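Local coordinates for arginyl-trna synthetase (Thermus thermophilus, PDB 1IQ0), which probably attaches L-arginine to tRNA(Arg) at the expense of ATP, as a monomeric aminoacyl-tRNA synthetase of the first class, at residues 415-420 against 432-437; 470-475 against 535-540; 481-486 against 565-570. All blocks are in the same frame, centred on the assembly; numbering follows the deposited sequence.

Interaction 1 (415-420 against 432-437); sequences RARAIV and EAARMV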
ATOM      1  N   ARG A 415       6.452 -22.298 -11.850  1.00 36.48           N
ATOM      2  CA  ARG A 415       7.521 -21.763 -12.678  1.00 37.07           C
ATOM      3  C   ARG A 415       8.741 -21.351 -11.858  1.00 38.46           C
ATOM      4  O   ARG A 415       9.876 -21.545 -12.292  1.00 41.87           O
ATOM      5  CB  ARG A 415       7.007 -20.580 -13.496  1.00 38.49           C
ATOM      6  CG  ARG A 415       5.765 -20.902 -14.311  1.00 35.64           C
ATOM      7  CD  ARG A 415       5.556 -19.885 -15.414  1.00 34.26           C
ATOM      8  NE  ARG A 415       4.320 -20.119 -16.155  1.00 34.82           N
ATOM      9  CZ  ARG A 415       4.111 -19.707 -17.403  1.00 40.12           C
ATOM     10  NH1 ARG A 415       5.061 -19.046 -18.050  1.00 41.26           N
ATOM     11  NH2 ARG A 415       2.951 -19.945 -18.005  1.00 42.06           N
ATOM     12  N   ALA A 416       8.510 -20.790 -10.673  1.00 38.79           N
ATOM     13  CA  ALA A 416       9.612 -20.376  -9.813  1.00 39.06           C
ATOM     14  C   ALA A 416      10.425 -21.596  -9.415  1.00 40.97           C
ATOM     15  O   ALA A 416      11.653 -21.543  -9.361  1.00 42.28           O
ATOM     16  CB  ALA A 416       9.086 -19.691  -8.570  1.00 19.59           C
ATOM     17  N   ARG A 417       9.723 -22.689  -9.134  1.00 40.18           N
ATOM     18  CA  ARG A 417      10.345 -23.946  -8.732  1.00 43.39           C
ATOM     19  C   ARG A 417      11.341 -24.411  -9.795  1.00 44.15           C
ATOM     20  O   ARG A 417      12.458 -24.819  -9.480  1.00 42.18           O
ATOM     21  CB  ARG A 417       9.264 -25.014  -8.529  1.00 68.55           C
ATOM     22  CG  ARG A 417       9.688 -26.216  -7.691  1.00 74.37           C
ATOM     23  CD  ARG A 417      10.040 -25.794  -6.271  1.00 81.12           C
ATOM     24  NE  ARG A 417      10.029 -26.907  -5.323  1.00 84.44           N
ATOM     25  CZ  ARG A 417      10.839 -27.959  -5.376  1.00 88.57           C
ATOM     26  NH1 ARG A 417      11.745 -28.061  -6.340  1.00 87.97           N
ATOM     27  NH2 ARG A 417      10.746 -28.910  -4.455  1.00 89.12           N
ATOM     28  N   ALA A 418      10.933 -24.341 -11.058  1.00 60.23           N
ATOM     29  CA  ALA A 418      11.798 -24.758 -12.152  1.00 61.10           C
ATOM     30  C   ALA A 418      13.027 -23.859 -12.242  1.00 63.04           C
ATOM     31  O   ALA A 418      14.126 -24.325 -12.541  1.00 67.04           O
ATOM     32  CB  ALA A 418      11.028 -24.729 -13.470  1.00 35.25           C
ATOM     33  N   ILE A 419      12.836 -22.570 -11.979  1.00 54.62           N
ATOM     34  CA  ILE A 419      13.930 -21.608 -12.030  1.00 53.58           C
ATOM     35  C   ILE A 419      14.966 -21.882 -10.941  1.00 55.76           C
ATOM     36  O   ILE A 419      16.165 -21.726 -11.164  1.00 55.65           O
ATOM     37  CB  ILE A 419      13.408 -20.163 -11.867  1.00 43.57           C
ATOM     38  CG1 ILE A 419      12.426 -19.834 -12.994  1.00 39.91           C
ATOM     39  CG2 ILE A 419      14.570 -19.176 -11.905  1.00 39.83           C
ATOM     40  CD1 ILE A 419      11.774 -18.470 -12.856  1.00 37.22           C
ATOM     41  N   VAL A 420      14.500 -22.289  -9.765  1.00 51.60           N
ATOM     42  CA  VAL A 420      15.393 -22.575  -8.649  1.00 54.75           C
ATOM     43  C   VAL A 420      16.151 -23.888  -8.851  1.00 58.34           C
ATOM     44  O   VAL A 420      17.237 -24.078  -8.304  1.00 59.64           O
ATOM     45  CB  VAL A 420      14.610 -22.637  -7.312  1.00 56.06           C
ATOM     46  CG1 VAL A 420      15.543 -23.006  -6.170  1.00 55.26           C
ATOM     47  CG2 VAL A 420      13.954 -21.291  -7.034  1.00 53.97           C
ATOM     48  N   GLU A 432      10.681 -23.657  -0.322  1.00 42.77           N
ATOM     49  CA  GLU A 432      10.606 -22.377   0.362  1.00 41.99           C
ATOM     50  C   GLU A 432      11.178 -21.292  -0.554  1.00 39.94           C
ATOM     51  O   GLU A 432      10.659 -20.174  -0.612  1.00 36.77           O
ATOM     52  CB  GLU A 432      11.397 -22.419   1.671  1.00 47.98           C
ATOM     53  CG  GLU A 432      11.441 -21.082   2.391  1.00 53.62           C
ATOM     54  CD  GLU A 432      10.079 -20.644   2.911  1.00 55.73           C
ATOM     55  OE1 GLU A 432       9.068 -20.823   2.202  1.00 59.91           O
ATOM     56  OE2 GLU A 432      10.027 -20.106   4.035  1.00 56.13           O
ATOM     57  N   ALA A 433      12.242 -21.631  -1.278  1.00 38.98           N
ATOM     58  CA  ALA A 433      12.873 -20.689  -2.198  1.00 36.59           C
ATOM     59  C   ALA A 433      11.911 -20.317  -3.321  1.00 34.93           C
ATOM     60  O   ALA A 433      11.808 -19.150  -3.702  1.00 35.51           O
ATOM     61  CB  ALA A 433      14.141 -21.296  -2.787  1.00 43.56           C
ATOM     62  N   ALA A 434      11.211 -21.317  -3.851  1.00 31.39           N
ATOM     63  CA  ALA A 434      10.258 -21.084  -4.934  1.00 32.20           C
ATOM     64  C   ALA A 434       9.090 -20.220  -4.448  1.00 30.91           C
ATOM     65  O   ALA A 434       8.628 -19.335  -5.165  1.00 29.28           O
ATOM     66  CB  ALA A 434       9.740 -22.411  -5.479  1.00 19.44           C
ATOM     67  N   ARG A 435       8.623 -20.478  -3.231  1.00 31.29           N
ATOM     68  CA  ARG A 435       7.510 -19.714  -2.664  1.00 31.34           C
ATOM     69  C   ARG A 435       7.867 -18.232  -2.567  1.00 31.30           C
ATOM     70  O   ARG A 435       7.074 -17.361  -2.932  1.00 29.92           O
ATOM     71  CB  ARG A 435       7.154 -20.233  -1.267  1.00 37.60           C
ATOM     72  CG  ARG A 435       5.917 -19.563  -0.654  1.00 42.70           C
ATOM     73  CD  ARG A 435       5.738 -19.937   0.814  1.00 45.45           C
ATOM     74  NE  ARG A 435       6.751 -19.316   1.666  1.00 47.31           N
ATOM     75  CZ  ARG A 435       6.797 -18.017   1.947  1.00 50.57           C
ATOM     76  NH1 ARG A 435       5.882 -17.192   1.451  1.00 47.73           N
ATOM     77  NH2 ARG A 435       7.768 -17.536   2.716  1.00 51.24           N
ATOM     78  N   MET A 436       9.069 -17.953  -2.072  1.00 29.13           N
ATOM     79  CA  MET A 436       9.527 -16.581  -1.912  1.00 28.10           C
ATOM     80  C   MET A 436       9.624 -15.854  -3.237  1.00 27.70           C
ATOM     81  O   MET A 436       9.231 -14.690  -3.342  1.00 30.28           O
ATOM     82  CB  MET A 436      10.885 -16.550  -1.210  1.00 38.73           C
ATOM     83  CG  MET A 436      10.824 -16.991   0.234  1.00 36.81           C
ATOM     84  SD  MET A 436      12.327 -16.615   1.149  1.00 43.77           S
ATOM     85  CE  MET A 436      11.906 -17.316   2.755  1.00 44.72           C
ATOM     86  N   VAL A 437      10.153 -16.537  -4.248  1.00 26.13           N
ATOM     87  CA  VAL A 437      10.298 -15.937  -5.568  1.00 25.49           C
ATOM     88  C   VAL A 437       8.941 -15.659  -6.216  1.00 26.82           C
ATOM     89  O   VAL A 437       8.733 -14.592  -6.797  1.00 27.39           O
ATOM     90  CB  VAL A 437      11.142 -16.842  -6.490  1.00 28.05           C
ATOM     91  CG1 VAL A 437      11.226 -16.249  -7.881  1.00 22.05           C
ATOM     92  CG2 VAL A 437      12.537 -17.003  -5.902  1.00 28.35           C
TER
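Ala434 sets its methyl against the flank of Arg417, where CB lies 3.5 Å from Arg417 CD and almost as near to Arg417 CA. The two residues belong to consecutive helices, 405-423 and 430-448, which form a helical hairpin splayed well away from antiparallel: the short segments run at 123° to each other, and their axes come within 8.1 Å. Alanines on both sides allow this approach. Ala416 answers from the first helix, its CB resting 3.5 Å from the carbonyl O of Ala434, a carbon-to-oxygen packing contact, and 4.1 Å from CB of Val437. One turn further along the first helix, Val420 points its CG1 methyl at CB of Ala433, while its CG2 approaches the backbone N of Ala434. Small methyls and valine branches make up most of this buried interface, and its side-chain contacts are apolar. The charged groups are kept to its margin. Arg417 lays only its aliphatic part on Ala434, and its guanidinium goes on to salt bridges with Glu431 and Glu421; on the far side of the second helix Arg435 pairs with Glu432. The hairpin lies in the sequence range of the synthetase catalytic domain. In Arg417 the chain leaves with CG anti to the backbone N and then bends at chi2 (63°), which brings CD over the methyl of Ala434.

Interaction 2 (470-475 against 535-540); sequences GPYVQY and LAASWN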
ATOM      1  N   GLY A 470      10.238  -8.270  -8.968  1.00 17.91           N
ATOM      2  CA  GLY A 470      10.562  -8.542  -7.578  1.00 16.58           C
ATOM      3  C   GLY A 470      11.761  -9.474  -7.489  1.00 19.49           C
ATOM      4  O   GLY A 470      12.671  -9.246  -6.692  1.00 19.32           O
ATOM      5  N   PRO A 471      11.787 -10.555  -8.283  1.00 22.76           N
ATOM      6  CA  PRO A 471      12.928 -11.480  -8.237  1.00 23.77           C
ATOM      7  C   PRO A 471      14.256 -10.771  -8.547  1.00 25.85           C
ATOM      8  O   PRO A 471      15.293 -11.126  -7.995  1.00 27.26           O
ATOM      9  CB  PRO A 471      12.556 -12.527  -9.282  1.00 21.44           C
ATOM     10  CG  PRO A 471      11.051 -12.593  -9.138  1.00 21.13           C
ATOM     11  CD  PRO A 471      10.683 -11.119  -9.083  1.00 16.32           C
ATOM     12  N   TYR A 472      14.213  -9.769  -9.426  1.00 26.54           N
ATOM     13  CA  TYR A 472      15.402  -8.987  -9.777  1.00 26.50           C
ATOM     14  C   TYR A 472      15.965  -8.348  -8.510  1.00 27.08           C
ATOM     15  O   TYR A 472      17.152  -8.485  -8.211  1.00 26.95           O
ATOM     16  CB  TYR A 472      15.045  -7.885 -10.781  1.00 26.08           C
ATOM     17  CG  TYR A 472      16.183  -6.943 -11.143  1.00 28.62           C
ATOM     18  CD1 TYR A 472      17.230  -7.353 -11.978  1.00 26.09           C
ATOM     19  CD2 TYR A 472      16.199  -5.632 -10.670  1.00 27.53           C
ATOM     20  CE1 TYR A 472      18.253  -6.479 -12.330  1.00 26.64           C
ATOM     21  CE2 TYR A 472      17.211  -4.752 -11.012  1.00 32.80           C
ATOM     22  CZ  TYR A 472      18.236  -5.175 -11.841  1.00 30.52           C
ATOM     23  OH  TYR A 472      19.231  -4.284 -12.184  1.00 30.47           O
ATOM     24  N   VAL A 473      15.107  -7.658  -7.761  1.00 22.48           N
ATOM     25  CA  VAL A 473      15.538  -7.011  -6.526  1.00 20.67           C
ATOM     26  C   VAL A 473      15.963  -8.058  -5.497  1.00 20.46           C
ATOM     27  O   VAL A 473      16.947  -7.867  -4.771  1.00 21.90           O
ATOM     28  CB  VAL A 473      14.416  -6.131  -5.923  1.00 22.60           C
ATOM     29  CG1 VAL A 473      14.926  -5.412  -4.676  1.00 19.73           C
ATOM     30  CG2 VAL A 473      13.922  -5.127  -6.966  1.00 19.37           C
ATOM     31  N   GLN A 474      15.232  -9.170  -5.431  1.00 21.70           N
ATOM     32  CA  GLN A 474      15.581 -10.224  -4.482  1.00 21.12           C
ATOM     33  C   GLN A 474      16.975 -10.777  -4.793  1.00 22.16           C
ATOM     34  O   GLN A 474      17.770 -11.026  -3.887  1.00 22.45           O
ATOM     35  CB  GLN A 474      14.555 -11.362  -4.529  1.00 24.34           C
ATOM     36  CG  GLN A 474      13.159 -11.019  -3.992  1.00 21.12           C
ATOM     37  CD  GLN A 474      12.203 -12.203  -4.084  1.00 23.21           C
ATOM     38  OE1 GLN A 474      12.059 -12.816  -5.143  1.00 24.78           O
ATOM     39  NE2 GLN A 474      11.548 -12.530  -2.975  1.00 21.06           N
ATOM     40  N   TYR A 475      17.273 -10.955  -6.077  1.00 22.38           N
ATOM     41  CA  TYR A 475      18.568 -11.487  -6.492  1.00 24.18           C
ATOM     42  C   TYR A 475      19.715 -10.548  -6.103  1.00 22.15           C
ATOM     43  O   TYR A 475      20.783 -10.996  -5.690  1.00 20.34           O
ATOM     44  CB  TYR A 475      18.588 -11.724  -8.005  1.00 38.39           C
ATOM     45  CG  TYR A 475      19.816 -12.475  -8.460  1.00 48.33           C
ATOM     46  CD1 TYR A 475      19.994 -13.820  -8.129  1.00 50.90           C
ATOM     47  CD2 TYR A 475      20.824 -11.833  -9.179  1.00 53.23           C
ATOM     48  CE1 TYR A 475      21.145 -14.508  -8.503  1.00 56.72           C
ATOM     49  CE2 TYR A 475      21.983 -12.511  -9.556  1.00 58.76           C
ATOM     50  CZ  TYR A 475      22.137 -13.848  -9.215  1.00 62.29           C
ATOM     51  OH  TYR A 475      23.281 -14.521  -9.578  1.00 69.37           O
ATOM     52  N   LEU A 535      17.918   1.089  -7.066  1.00 18.21           N
ATOM     53  CA  LEU A 535      19.004   0.720  -6.173  1.00 20.48           C
ATOM     54  C   LEU A 535      19.605  -0.619  -6.591  1.00 21.63           C
ATOM     55  O   LEU A 535      20.824  -0.796  -6.566  1.00 21.09           O
ATOM     56  CB  LEU A 535      18.519   0.644  -4.726  1.00 11.71           C
ATOM     57  CG  LEU A 535      19.641   0.375  -3.709  1.00 14.67           C
ATOM     58  CD1 LEU A 535      20.700   1.500  -3.776  1.00 14.23           C
ATOM     59  CD2 LEU A 535      19.049   0.281  -2.316  1.00 13.85           C
ATOM     60  N   ALA A 536      18.748  -1.557  -6.980  1.00 23.01           N
ATOM     61  CA  ALA A 536      19.219  -2.862  -7.407  1.00 22.33           C
ATOM     62  C   ALA A 536      20.038  -2.705  -8.686  1.00 23.23           C
ATOM     63  O   ALA A 536      21.032  -3.409  -8.885  1.00 22.62           O
ATOM     64  CB  ALA A 536      18.041  -3.799  -7.634  1.00 10.75           C
ATOM     65  N   ALA A 537      19.629  -1.775  -9.545  1.00 21.06           N
ATOM     66  CA  ALA A 537      20.345  -1.521 -10.795  1.00 20.58           C
ATOM     67  C   ALA A 537      21.713  -0.914 -10.483  1.00 19.50           C
ATOM     68  O   ALA A 537      22.712  -1.233 -11.132  1.00 21.27           O
ATOM     69  CB  ALA A 537      19.545  -0.561 -11.690  1.00 16.14           C
ATOM     70  N   SER A 538      21.739  -0.023  -9.494  1.00 22.70           N
ATOM     71  CA  SER A 538      22.972   0.637  -9.072  1.00 25.85           C
ATOM     72  C   SER A 538      23.922  -0.396  -8.461  1.00 28.15           C
ATOM     73  O   SER A 538      25.127  -0.369  -8.703  1.00 23.12           O
ATOM     74  CB  SER A 538      22.648   1.725  -8.044  1.00 24.19           C
ATOM     75  OG  SER A 538      23.824   2.358  -7.573  1.00 22.87           O
ATOM     76  N   TRP A 539      23.374  -1.303  -7.661  1.00 23.05           N
ATOM     77  CA  TRP A 539      24.181  -2.349  -7.050  1.00 22.23           C
ATOM     78  C   TRP A 539      24.777  -3.265  -8.126  1.00 19.90           C
ATOM     79  O   TRP A 539      25.951  -3.611  -8.071  1.00 21.42           O
ATOM     80  CB  TRP A 539      23.335  -3.171  -6.077  1.00 18.96           C
ATOM     81  CG  TRP A 539      23.908  -4.516  -5.774  1.00 23.24           C
ATOM     82  CD1 TRP A 539      23.407  -5.725  -6.169  1.00 24.33           C
ATOM     83  CD2 TRP A 539      25.110  -4.797  -5.050  1.00 23.31           C
ATOM     84  NE1 TRP A 539      24.223  -6.743  -5.737  1.00 22.09           N
ATOM     85  CE2 TRP A 539      25.278  -6.202  -5.047  1.00 24.61           C
ATOM     86  CE3 TRP A 539      26.063  -4.001  -4.406  1.00 22.94           C
ATOM     87  CZ2 TRP A 539      26.364  -6.829  -4.422  1.00 22.35           C
ATOM     88  CZ3 TRP A 539      27.148  -4.627  -3.781  1.00 25.80           C
ATOM     89  CH2 TRP A 539      27.285  -6.027  -3.798  1.00 23.38           C
ATOM     90  N   ASN A 540      23.971  -3.648  -9.106  1.00 21.27           N
ATOM     91  CA  ASN A 540      24.455  -4.509 -10.174  1.00 21.03           C
ATOM     92  C   ASN A 540      25.557  -3.872 -11.029  1.00 22.63           C
ATOM     93  O   ASN A 540      26.549  -4.529 -11.347  1.00 23.97           O
ATOM     94  CB  ASN A 540      23.289  -4.962 -11.061  1.00 20.11           C
ATOM     95  CG  ASN A 540      22.478  -6.073 -10.417  1.00 23.44           C
ATOM     96  OD1 ASN A 540      23.033  -6.973  -9.791  1.00 25.55           O
ATOM     97  ND2 ASN A 540      21.168  -6.020 -10.575  1.00 20.59           N
TER
HETATM   98  O   HOH W   1      19.607  -8.491  -9.802  1.00 33.14           O
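Tyr472 reaches across to helix 525-544 with its ring and hydroxyl. From CB the side chain sets out with CG anti to the backbone N, and CB itself stays clear of the other segment. Along one side of the ring CD2 comes first, 4.0 Å from the methyl carbon CB of Ala536; CE2 follows, closer to that same CB at 3.6 Å. On the other side CE1 lies 3.4 Å from ND2 of Asn540, and CZ is nearer still to that nitrogen. At the tip the OH packs on CA of Ala537 and accepts a hydrogen bond from Asn540 ND2, 3.1 Å long and fairly straight at 156°. The two side chains meet tip to tip with ring and amide planes 62° apart, and the oxygen lies in the plane of the amide. This links the first turn of helix 470-487 to helix 525-544 inside the largely helical DALR anticodon-binding domain, the segments inclined at 46°. A phenylalanine in place of Tyr472 would keep the ring against Ala536 but would probably leave an N-H of Asn540 without its hydroxyl acceptor and open a small gap beside Ala537 CA. The same ND2 also donates to a water, 3.0 Å away, which in turn donates to the carbonyl O of Tyr472, so the tyrosine is tied to Asn540 at both its tip and its backbone. Asn540 OD1 accepts a hydrogen bond from Arg479, two turns beyond Tyr472 on helix 470-487. The neighbouring Val473 brings CG2 to 4.4 Å from Ala536 CB.

Interaction 3 (481-486 against 565-570); sequences HSILRK and LRLSLV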
ATOM      1  N   HIS A 481      24.296 -10.320  -0.013  1.00 24.79           N
ATOM      2  CA  HIS A 481      24.366 -11.132   1.195  1.00 21.42           C
ATOM      3  C   HIS A 481      25.391 -12.267   1.089  1.00 20.55           C
ATOM      4  O   HIS A 481      26.061 -12.589   2.073  1.00 21.83           O
ATOM      5  CB  HIS A 481      22.982 -11.711   1.521  1.00 23.86           C
ATOM      6  CG  HIS A 481      22.899 -12.352   2.872  1.00 28.50           C
ATOM      7  ND1 HIS A 481      23.348 -13.632   3.123  1.00 31.52           N
ATOM      8  CD2 HIS A 481      22.436 -11.879   4.055  1.00 29.49           C
ATOM      9  CE1 HIS A 481      23.164 -13.920   4.400  1.00 33.26           C
ATOM     10  NE2 HIS A 481      22.613 -12.873   4.988  1.00 33.85           N
ATOM     11  N   SER A 482      25.517 -12.871  -0.093  1.00 19.46           N
ATOM     12  CA  SER A 482      26.471 -13.968  -0.266  1.00 22.94           C
ATOM     13  C   SER A 482      27.906 -13.487  -0.023  1.00 23.13           C
ATOM     14  O   SER A 482      28.734 -14.226   0.500  1.00 27.63           O
ATOM     15  CB  SER A 482      26.355 -14.578  -1.669  1.00 29.50           C
ATOM     16  OG  SER A 482      26.883 -13.699  -2.648  1.00 40.04           O
ATOM     17  N   ILE A 483      28.190 -12.245  -0.402  1.00 23.02           N
ATOM     18  CA  ILE A 483      29.517 -11.657  -0.207  1.00 21.77           C
ATOM     19  C   ILE A 483      29.821 -11.535   1.295  1.00 24.35           C
ATOM     20  O   ILE A 483      30.914 -11.877   1.751  1.00 24.16           O
ATOM     21  CB  ILE A 483      29.602 -10.247  -0.854  1.00 23.07           C
ATOM     22  CG1 ILE A 483      29.381 -10.355  -2.364  1.00 19.98           C
ATOM     23  CG2 ILE A 483      30.958  -9.601  -0.542  1.00 23.34           C
ATOM     24  CD1 ILE A 483      29.271  -8.999  -3.081  1.00 22.53           C
ATOM     25  N   LEU A 484      28.846 -11.049   2.056  1.00 26.76           N
ATOM     26  CA  LEU A 484      28.996 -10.891   3.501  1.00 27.47           C
ATOM     27  C   LEU A 484      29.182 -12.257   4.162  1.00 29.61           C
ATOM     28  O   LEU A 484      29.891 -12.401   5.157  1.00 27.61           O
ATOM     29  CB  LEU A 484      27.753 -10.218   4.086  1.00 23.58           C
ATOM     30  CG  LEU A 484      27.302  -8.872   3.503  1.00 24.42           C
ATOM     31  CD1 LEU A 484      26.031  -8.424   4.216  1.00 23.94           C
ATOM     32  CD2 LEU A 484      28.395  -7.830   3.668  1.00 25.41           C
ATOM     33  N   ARG A 485      28.531 -13.261   3.599  1.00 27.55           N
ATOM     34  CA  ARG A 485      28.604 -14.616   4.122  1.00 31.51           C
ATOM     35  C   ARG A 485      30.048 -15.123   4.017  1.00 31.62           C
ATOM     36  O   ARG A 485      30.600 -15.681   4.969  1.00 32.62           O
ATOM     37  CB  ARG A 485      27.662 -15.499   3.307  1.00 40.61           C
ATOM     38  CG  ARG A 485      27.273 -16.827   3.920  1.00 46.28           C
ATOM     39  CD  ARG A 485      26.296 -17.536   2.976  1.00 47.35           C
ATOM     40  NE  ARG A 485      25.168 -16.670   2.624  1.00 50.53           N
ATOM     41  CZ  ARG A 485      24.665 -16.537   1.397  1.00 47.35           C
ATOM     42  NH1 ARG A 485      25.181 -17.216   0.380  1.00 42.99           N
ATOM     43  NH2 ARG A 485      23.643 -15.717   1.182  1.00 43.08           N
ATOM     44  N   LYS A 486      30.653 -14.904   2.853  1.00 30.51           N
ATOM     45  CA  LYS A 486      32.023 -15.334   2.588  1.00 30.88           C
ATOM     46  C   LYS A 486      33.085 -14.522   3.324  1.00 32.98           C
ATOM     47  O   LYS A 486      34.163 -15.036   3.631  1.00 34.53           O
ATOM     48  CB  LYS A 486      32.292 -15.278   1.079  1.00 31.39           C
ATOM     49  CG  LYS A 486      31.499 -16.308   0.293  1.00 31.40           C
ATOM     50  CD  LYS A 486      31.382 -15.958  -1.180  1.00 31.53           C
ATOM     51  CE  LYS A 486      30.484 -16.972  -1.884  1.00 34.44           C
ATOM     52  NZ  LYS A 486      30.183 -16.621  -3.298  1.00 31.20           N
ATOM     53  N   LEU A 565      35.643  -1.023   3.936  1.00 28.18           N
ATOM     54  CA  LEU A 565      34.733  -0.011   3.410  1.00 25.92           C
ATOM     55  C   LEU A 565      33.688  -0.640   2.489  1.00 24.93           C
ATOM     56  O   LEU A 565      32.492  -0.362   2.618  1.00 25.62           O
ATOM     57  CB  LEU A 565      35.504   1.059   2.632  1.00 24.77           C
ATOM     58  CG  LEU A 565      34.660   1.995   1.759  1.00 27.10           C
ATOM     59  CD1 LEU A 565      33.674   2.785   2.618  1.00 28.74           C
ATOM     60  CD2 LEU A 565      35.572   2.936   1.005  1.00 20.08           C
ATOM     61  N   ARG A 566      34.138  -1.482   1.559  1.00 24.10           N
ATOM     62  CA  ARG A 566      33.218  -2.121   0.628  1.00 23.76           C
ATOM     63  C   ARG A 566      32.274  -3.097   1.307  1.00 22.51           C
ATOM     64  O   ARG A 566      31.115  -3.221   0.905  1.00 22.63           O
ATOM     65  CB  ARG A 566      33.986  -2.797  -0.513  1.00 15.60           C
ATOM     66  CG  ARG A 566      34.504  -1.761  -1.506  1.00 17.94           C
ATOM     67  CD  ARG A 566      35.282  -2.337  -2.668  1.00 15.76           C
ATOM     68  NE  ARG A 566      35.671  -1.248  -3.564  1.00 16.43           N
ATOM     69  CZ  ARG A 566      36.718  -1.278  -4.379  1.00 20.13           C
ATOM     70  NH1 ARG A 566      37.504  -2.353  -4.429  1.00 13.82           N
ATOM     71  NH2 ARG A 566      36.982  -0.224  -5.133  1.00 16.96           N
ATOM     72  N   LEU A 567      32.749  -3.778   2.346  1.00 23.31           N
ATOM     73  CA  LEU A 567      31.898  -4.715   3.068  1.00 22.28           C
ATOM     74  C   LEU A 567      30.774  -3.958   3.789  1.00 24.66           C
ATOM     75  O   LEU A 567      29.626  -4.404   3.790  1.00 22.61           O
ATOM     76  CB  LEU A 567      32.722  -5.536   4.067  1.00 21.71           C
ATOM     77  CG  LEU A 567      33.553  -6.682   3.474  1.00 22.91           C
ATOM     78  CD1 LEU A 567      34.480  -7.257   4.530  1.00 22.34           C
ATOM     79  CD2 LEU A 567      32.623  -7.764   2.938  1.00 18.26           C
ATOM     80  N   SER A 568      31.097  -2.814   4.393  1.00 23.09           N
ATOM     81  CA  SER A 568      30.084  -2.020   5.094  1.00 24.35           C
ATOM     82  C   SER A 568      29.083  -1.433   4.101  1.00 22.62           C
ATOM     83  O   SER A 568      27.892  -1.327   4.393  1.00 25.97           O
ATOM     84  CB  SER A 568      30.734  -0.892   5.899  1.00 25.26           C
ATOM     85  OG  SER A 568      31.478  -1.410   6.987  1.00 26.45           O
ATOM     86  N   LEU A 569      29.567  -1.058   2.922  1.00 24.63           N
ATOM     87  CA  LEU A 569      28.691  -0.508   1.897  1.00 25.68           C
ATOM     88  C   LEU A 569      27.782  -1.619   1.373  1.00 27.51           C
ATOM     89  O   LEU A 569      26.594  -1.402   1.125  1.00 27.21           O
ATOM     90  CB  LEU A 569      29.518   0.070   0.754  1.00 22.03           C
ATOM     91  CG  LEU A 569      28.770   0.807  -0.353  1.00 27.00           C
ATOM     92  CD1 LEU A 569      27.952   1.951   0.248  1.00 30.26           C
ATOM     93  CD2 LEU A 569      29.778   1.341  -1.369  1.00 27.82           C
ATOM     94  N   VAL A 570      28.353  -2.812   1.204  1.00 23.67           N
ATOM     95  CA  VAL A 570      27.596  -3.962   0.729  1.00 22.81           C
ATOM     96  C   VAL A 570      26.535  -4.322   1.771  1.00 21.49           C
ATOM     97  O   VAL A 570      25.404  -4.657   1.431  1.00 22.08           O
ATOM     98  CB  VAL A 570      28.530  -5.180   0.488  1.00 19.50           C
ATOM     99  CG1 VAL A 570      27.707  -6.455   0.332  1.00 18.60           C
ATOM    100  CG2 VAL A 570      29.373  -4.944  -0.777  1.00 14.67           C
TER
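Leu484 and Leu567 mark where the backbones of the two helices come nearest, with CA atoms 6.8 Å apart. The short segments of helices 470-487 and 562-583 run at 135° to each other, and their axes approach to 9.9 Å, a distance that leaves room for branched side chains between them. Leu484 and Val570 make the tightest side-chain contact. CG of Leu484 is anti to the carbonyl carbon (chi1 -55°), and from there CD2 extends over the second helix to lie 3.7 Å from CG1 of Val570 and 3.6 Å from the carbonyl O of Leu567. Leu484 and Val570 slide past each other in opposite directions, so they touch along their flanks. Ile483 adds a second, looser row: its CG2 is 4.3 Å from CD2 of Leu567, and its CB faces CG1 of Val570. Both helices belong to the DALR anticodon-binding domain, a helical bundle, and Trp539 of helix 525-544 packs on both Ile483 and Val570, joining a third helix to the pair. On the outer side of the first helix, Arg485 NH2 bonds to ND1 of His481 and also to the carbonyl O of Glu590 in the C-terminal tail. The contact is carried almost entirely by aliphatic carbons, with one methyl resting on a carbonyl O and neither hydrogen bond nor salt bridge between the segments, so its hold probably rests on burying apolar surface and on the fit of the branches.

Interaction 1 is the most buried of the three and lies in the sequence range of the catalytic domain; interactions 2 and 3 are partly buried and sit in the anticodon-binding range, where they share helix 470-487, one near its start and the other near its end. These two also touch through Trp539. Between the domain ranges, Gln474 NE2 probably hydrogen-bonds to Met436 O, so interactions 1 and 2 touch, whereas interaction 3 stays about 11 Å from interaction 1 at the nearest atoms. Chemistry differs accordingly: alanines let the helices come close in 415-420/432-437, larger aliphatic groups space them in 481-486/565-570, and 470-475/535-540 adds a polar, water-assisted link at its more exposed edge.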